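Local coordinates for protein phosphoribosylaminoimidazole-succinocarboxamide synthase (Thermotoga maritima, PDB 1KUT) that catalyses the ATP-dependent joining of L-aspartate to carboxyaminoimidazole ribonucleotide, giving SAICAR in the de novo synthesis of purines, at residues K39-M51 with H62-V74. Numbering follows the deposited sequence.
Sequences KGSICAETTAILM and HLVEYIPPRTLKV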
# COMPACT_ATOMS: atom_id res chain seq x y z
N LYS B 39 -20.21 6.98 -26.24
CA LYS B 39 -19.88 6.81 -24.83
C LYS B 39 -19.03 8.00 -24.29
O LYS B 39 -19.13 8.36 -23.11
CB LYS B 39 -19.16 5.47 -24.67
CG LYS B 39 -18.63 5.14 -23.29
CD LYS B 39 -17.19 5.56 -23.17
CE LYS B 39 -16.55 4.98 -21.93
NZ LYS B 39 -15.15 5.44 -21.82
N GLY B 40 -18.23 8.62 -25.15
CA GLY B 40 -17.41 9.75 -24.73
C GLY B 40 -18.25 10.96 -24.37
O GLY B 40 -17.97 11.66 -23.40
N SER B 41 -19.30 11.21 -25.16
CA SER B 41 -20.21 12.33 -24.93
C SER B 41 -20.95 12.15 -23.62
O SER B 41 -21.19 13.11 -22.88
CB SER B 41 -21.21 12.39 -26.08
OG SER B 41 -20.55 12.19 -27.32
N ILE B 42 -21.29 10.90 -23.33
CA ILE B 42 -22.01 10.55 -22.11
C ILE B 42 -21.15 10.85 -20.89
O ILE B 42 -21.60 11.50 -19.96
CB ILE B 42 -22.40 9.03 -22.15
CG1 ILE B 42 -23.70 8.87 -22.95
CG2 ILE B 42 -22.52 8.47 -20.75
CD1 ILE B 42 -24.17 7.44 -23.10
N CYS B 43 -19.90 10.39 -20.91
CA CYS B 43 -19.00 10.59 -19.79
C CYS B 43 -18.62 12.07 -19.62
O CYS B 43 -18.54 12.57 -18.50
CB CYS B 43 -17.76 9.71 -19.95
SG CYS B 43 -18.09 7.91 -19.67
N ALA B 44 -18.39 12.76 -20.73
CA ALA B 44 -18.04 14.17 -20.68
C ALA B 44 -19.13 14.92 -19.95
O ALA B 44 -18.87 15.68 -19.02
CB ALA B 44 -17.86 14.74 -22.09
N GLU B 45 -20.38 14.70 -20.34
CA GLU B 45 -21.48 15.40 -19.70
C GLU B 45 -21.75 15.01 -18.24
O GLU B 45 -22.04 15.88 -17.42
CB GLU B 45 -22.76 15.25 -20.52
CG GLU B 45 -23.94 15.99 -19.93
CD GLU B 45 -25.19 15.83 -20.76
OE1 GLU B 45 -26.25 16.36 -20.34
OE2 GLU B 45 -25.11 15.18 -21.85
N THR B 46 -21.66 13.74 -17.88
CA THR B 46 -21.91 13.41 -16.48
C THR B 46 -20.75 13.96 -15.64
O THR B 46 -20.93 14.35 -14.50
CB THR B 46 -22.17 11.89 -16.24
OG1 THR B 46 -21.01 11.24 -15.74
CG2 THR B 46 -22.61 11.22 -17.52
N THR B 47 -19.55 14.02 -16.21
CA THR B 47 -18.42 14.59 -15.48
C THR B 47 -18.70 16.06 -15.19
O THR B 47 -18.56 16.51 -14.05
CB THR B 47 -17.11 14.51 -16.31
OG1 THR B 47 -16.75 13.13 -16.50
CG2 THR B 47 -15.95 15.22 -15.60
N ALA B 48 -19.12 16.80 -16.22
CA ALA B 48 -19.42 18.23 -16.11
C ALA B 48 -20.54 18.55 -15.13
O ALA B 48 -20.52 19.58 -14.46
CB ALA B 48 -19.76 18.79 -17.46
N ILE B 49 -21.54 17.68 -15.07
CA ILE B 49 -22.65 17.85 -14.14
C ILE B 49 -22.13 17.62 -12.72
O ILE B 49 -22.27 18.47 -11.85
CB ILE B 49 -23.76 16.82 -14.46
CG1 ILE B 49 -24.47 17.24 -15.75
CG2 ILE B 49 -24.71 16.66 -13.27
CD1 ILE B 49 -25.70 16.42 -16.07
N LEU B 50 -21.54 16.46 -12.48
CA LEU B 50 -21.00 16.16 -11.17
C LEU B 50 -20.00 17.23 -10.67
O LEU B 50 -20.14 17.75 -9.56
CB LEU B 50 -20.36 14.77 -11.18
CG LEU B 50 -21.22 13.53 -10.87
CD1 LEU B 50 -22.71 13.87 -10.79
CD2 LEU B 50 -20.94 12.45 -11.91
N MSE B 51 -19.00 17.58 -11.48
CA MSE B 51 -17.99 18.57 -11.08
C MSE B 51 -18.53 19.98 -10.83
O MSE B 51 -18.00 20.72 -10.00
CB MSE B 51 -16.88 18.65 -12.12
CG MSE B 51 -16.07 17.39 -12.23
SE MSE B 51 -14.38 17.80 -13.05
CE MSE B 51 -14.95 18.30 -14.80
N HIS B 62 -11.01 21.12 -11.96
CA HIS B 62 -10.47 21.78 -13.14
C HIS B 62 -11.48 22.14 -14.24
O HIS B 62 -11.10 22.73 -15.25
CB HIS B 62 -9.29 20.95 -13.71
CG HIS B 62 -9.69 19.69 -14.43
ND1 HIS B 62 -10.88 19.02 -14.19
CD2 HIS B 62 -9.02 18.94 -15.35
CE1 HIS B 62 -10.92 17.93 -14.93
NE2 HIS B 62 -9.81 17.86 -15.64
N LEU B 63 -12.76 21.82 -14.04
CA LEU B 63 -13.77 22.13 -15.05
C LEU B 63 -14.08 23.62 -15.20
O LEU B 63 -14.41 24.30 -14.23
CB LEU B 63 -15.10 21.42 -14.76
CG LEU B 63 -16.32 21.87 -15.60
CD1 LEU B 63 -16.10 21.50 -17.08
CD2 LEU B 63 -17.62 21.22 -15.08
N VAL B 64 -13.95 24.12 -16.43
CA VAL B 64 -14.31 25.51 -16.66
C VAL B 64 -15.72 25.48 -17.25
O VAL B 64 -16.60 26.22 -16.79
CB VAL B 64 -13.33 26.22 -17.61
CG1 VAL B 64 -13.84 27.66 -17.90
CG2 VAL B 64 -11.93 26.26 -16.97
N GLU B 65 -15.96 24.62 -18.24
CA GLU B 65 -17.29 24.50 -18.84
C GLU B 65 -17.40 23.30 -19.76
O GLU B 65 -16.38 22.74 -20.20
CB GLU B 65 -17.67 25.77 -19.62
CG GLU B 65 -16.90 26.04 -20.90
CD GLU B 65 -17.54 27.16 -21.76
OE1 GLU B 65 -16.79 27.89 -22.45
OE2 GLU B 65 -18.79 27.29 -21.75
N TYR B 66 -18.63 22.89 -20.05
CA TYR B 66 -18.87 21.75 -20.93
C TYR B 66 -19.09 22.23 -22.36
O TYR B 66 -19.89 23.13 -22.61
CB TYR B 66 -20.09 20.96 -20.44
CG TYR B 66 -20.58 19.86 -21.37
CD1 TYR B 66 -19.69 18.95 -21.95
CD2 TYR B 66 -21.94 19.71 -21.65
CE1 TYR B 66 -20.16 17.92 -22.78
CE2 TYR B 66 -22.41 18.69 -22.46
CZ TYR B 66 -21.52 17.80 -23.02
OH TYR B 66 -22.01 16.77 -23.81
N ILE B 67 -18.34 21.65 -23.29
CA ILE B 67 -18.42 21.99 -24.71
C ILE B 67 -18.95 20.74 -25.41
O ILE B 67 -18.18 19.88 -25.85
CB ILE B 67 -17.04 22.36 -25.30
CG1 ILE B 67 -16.33 23.37 -24.39
CG2 ILE B 67 -17.21 22.94 -26.68
CD1 ILE B 67 -16.98 24.74 -24.32
N PRO B 68 -20.28 20.64 -25.56
CA PRO B 68 -20.92 19.48 -26.21
C PRO B 68 -20.25 19.17 -27.54
O PRO B 68 -19.79 20.08 -28.23
CB PRO B 68 -22.37 19.92 -26.40
CG PRO B 68 -22.56 21.02 -25.36
CD PRO B 68 -21.24 21.75 -25.41
N PRO B 69 -20.19 17.90 -27.92
CA PRO B 69 -20.71 16.73 -27.21
C PRO B 69 -19.79 16.01 -26.20
O PRO B 69 -20.26 15.51 -25.18
CB PRO B 69 -21.11 15.80 -28.34
CG PRO B 69 -19.99 16.06 -29.35
CD PRO B 69 -19.94 17.58 -29.34
N ARG B 70 -18.49 15.97 -26.48
CA ARG B 70 -17.56 15.24 -25.62
C ARG B 70 -16.29 15.97 -25.20
O ARG B 70 -15.24 15.34 -24.99
CB ARG B 70 -17.17 13.93 -26.32
CG ARG B 70 -16.47 14.13 -27.68
CD ARG B 70 -16.43 12.81 -28.49
NE ARG B 70 -15.09 12.47 -28.97
CZ ARG B 70 -14.75 11.29 -29.48
NH1 ARG B 70 -15.65 10.32 -29.59
NH2 ARG B 70 -13.50 11.06 -29.88
N THR B 71 -16.39 17.29 -25.07
CA THR B 71 -15.25 18.11 -24.70
C THR B 71 -15.46 18.95 -23.45
O THR B 71 -16.55 19.47 -23.21
CB THR B 71 -14.88 19.07 -25.86
OG1 THR B 71 -14.36 18.31 -26.95
CG2 THR B 71 -13.84 20.10 -25.42
N LEU B 72 -14.42 19.08 -22.64
CA LEU B 72 -14.50 19.86 -21.41
C LEU B 72 -13.41 20.93 -21.43
O LEU B 72 -12.24 20.64 -21.69
CB LEU B 72 -14.28 18.97 -20.19
CG LEU B 72 -15.44 18.71 -19.24
CD1 LEU B 72 -16.67 18.31 -20.01
CD2 LEU B 72 -15.04 17.64 -18.26
N LYS B 73 -13.79 22.18 -21.19
CA LYS B 73 -12.79 23.22 -21.15
C LYS B 73 -12.28 23.18 -19.70
O LYS B 73 -13.05 23.41 -18.76
CB LYS B 73 -13.39 24.57 -21.49
CG LYS B 73 -12.38 25.71 -21.58
CD LYS B 73 -13.13 27.00 -21.83
CE LYS B 73 -12.41 28.23 -21.30
NZ LYS B 73 -13.36 29.40 -21.26
N VAL B 74 -11.01 22.88 -19.54
CA VAL B 74 -10.43 22.77 -18.22
C VAL B 74 -9.25 23.70 -18.02
O VAL B 74 -8.66 24.20 -18.98
CB VAL B 74 -9.95 21.33 -17.93
CG1 VAL B 74 -11.14 20.39 -17.95
CG2 VAL B 74 -8.93 20.91 -18.98
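Tyr66 lays one face of its ring against helix 39-51, with Glu45 CA 4.3 Å from the ring centroid, a CH-pi contact displaced toward the rim. Pro68 N covers the other face, so the ring is sandwiched between the helix and its own hairpin turn. CG of Tyr66 lies anti to the backbone N (chi1 172°), which sends the ring along the helix until OH donates a hydrogen bond to Pro69 O at 2.6 Å, from above the carbonyl plane. A phenylalanine here would probably keep the ring packing but leave Pro69 O without this donor and the turn, with its cis Pro68-Pro69 peptide, less firmly held. The same carbonyl receives a CA-H...O contact from Ser41 CA at 3.2 Å. Small residues suit the helix face: Ala44 CB sits 3.6 Å from Arg70 CA, and Ala48 CB meets Tyr66 CB at 3.7 Å while also touching methyls of Leu63 and Leu72. Leu72 splits its branches, CD1 over the two alanines and CD2 toward Thr47 CG2 (3.7 Å). Flexible and apolar, Met51, a selenomethionine, brings SE to the edge of the His62 ring, 3.9 Å from ND1, and its bend at chi3 turns CE back toward Leu72 CD2. Glu45 turns its carboxylate to Arg225 of helix 214-229, and Arg70 its guanidinium to Glu20 and Asp23. The helix thus packs obliquely across one face of an edge hairpin, nearer antiparallel to 63-67, an outermost strand of the antiparallel sheet, and nearer parallel to 71-74; strand 16-21 continues the sheet beside 71-74, and helix 214-229 packs against Ile42, Thr46 and Leu50.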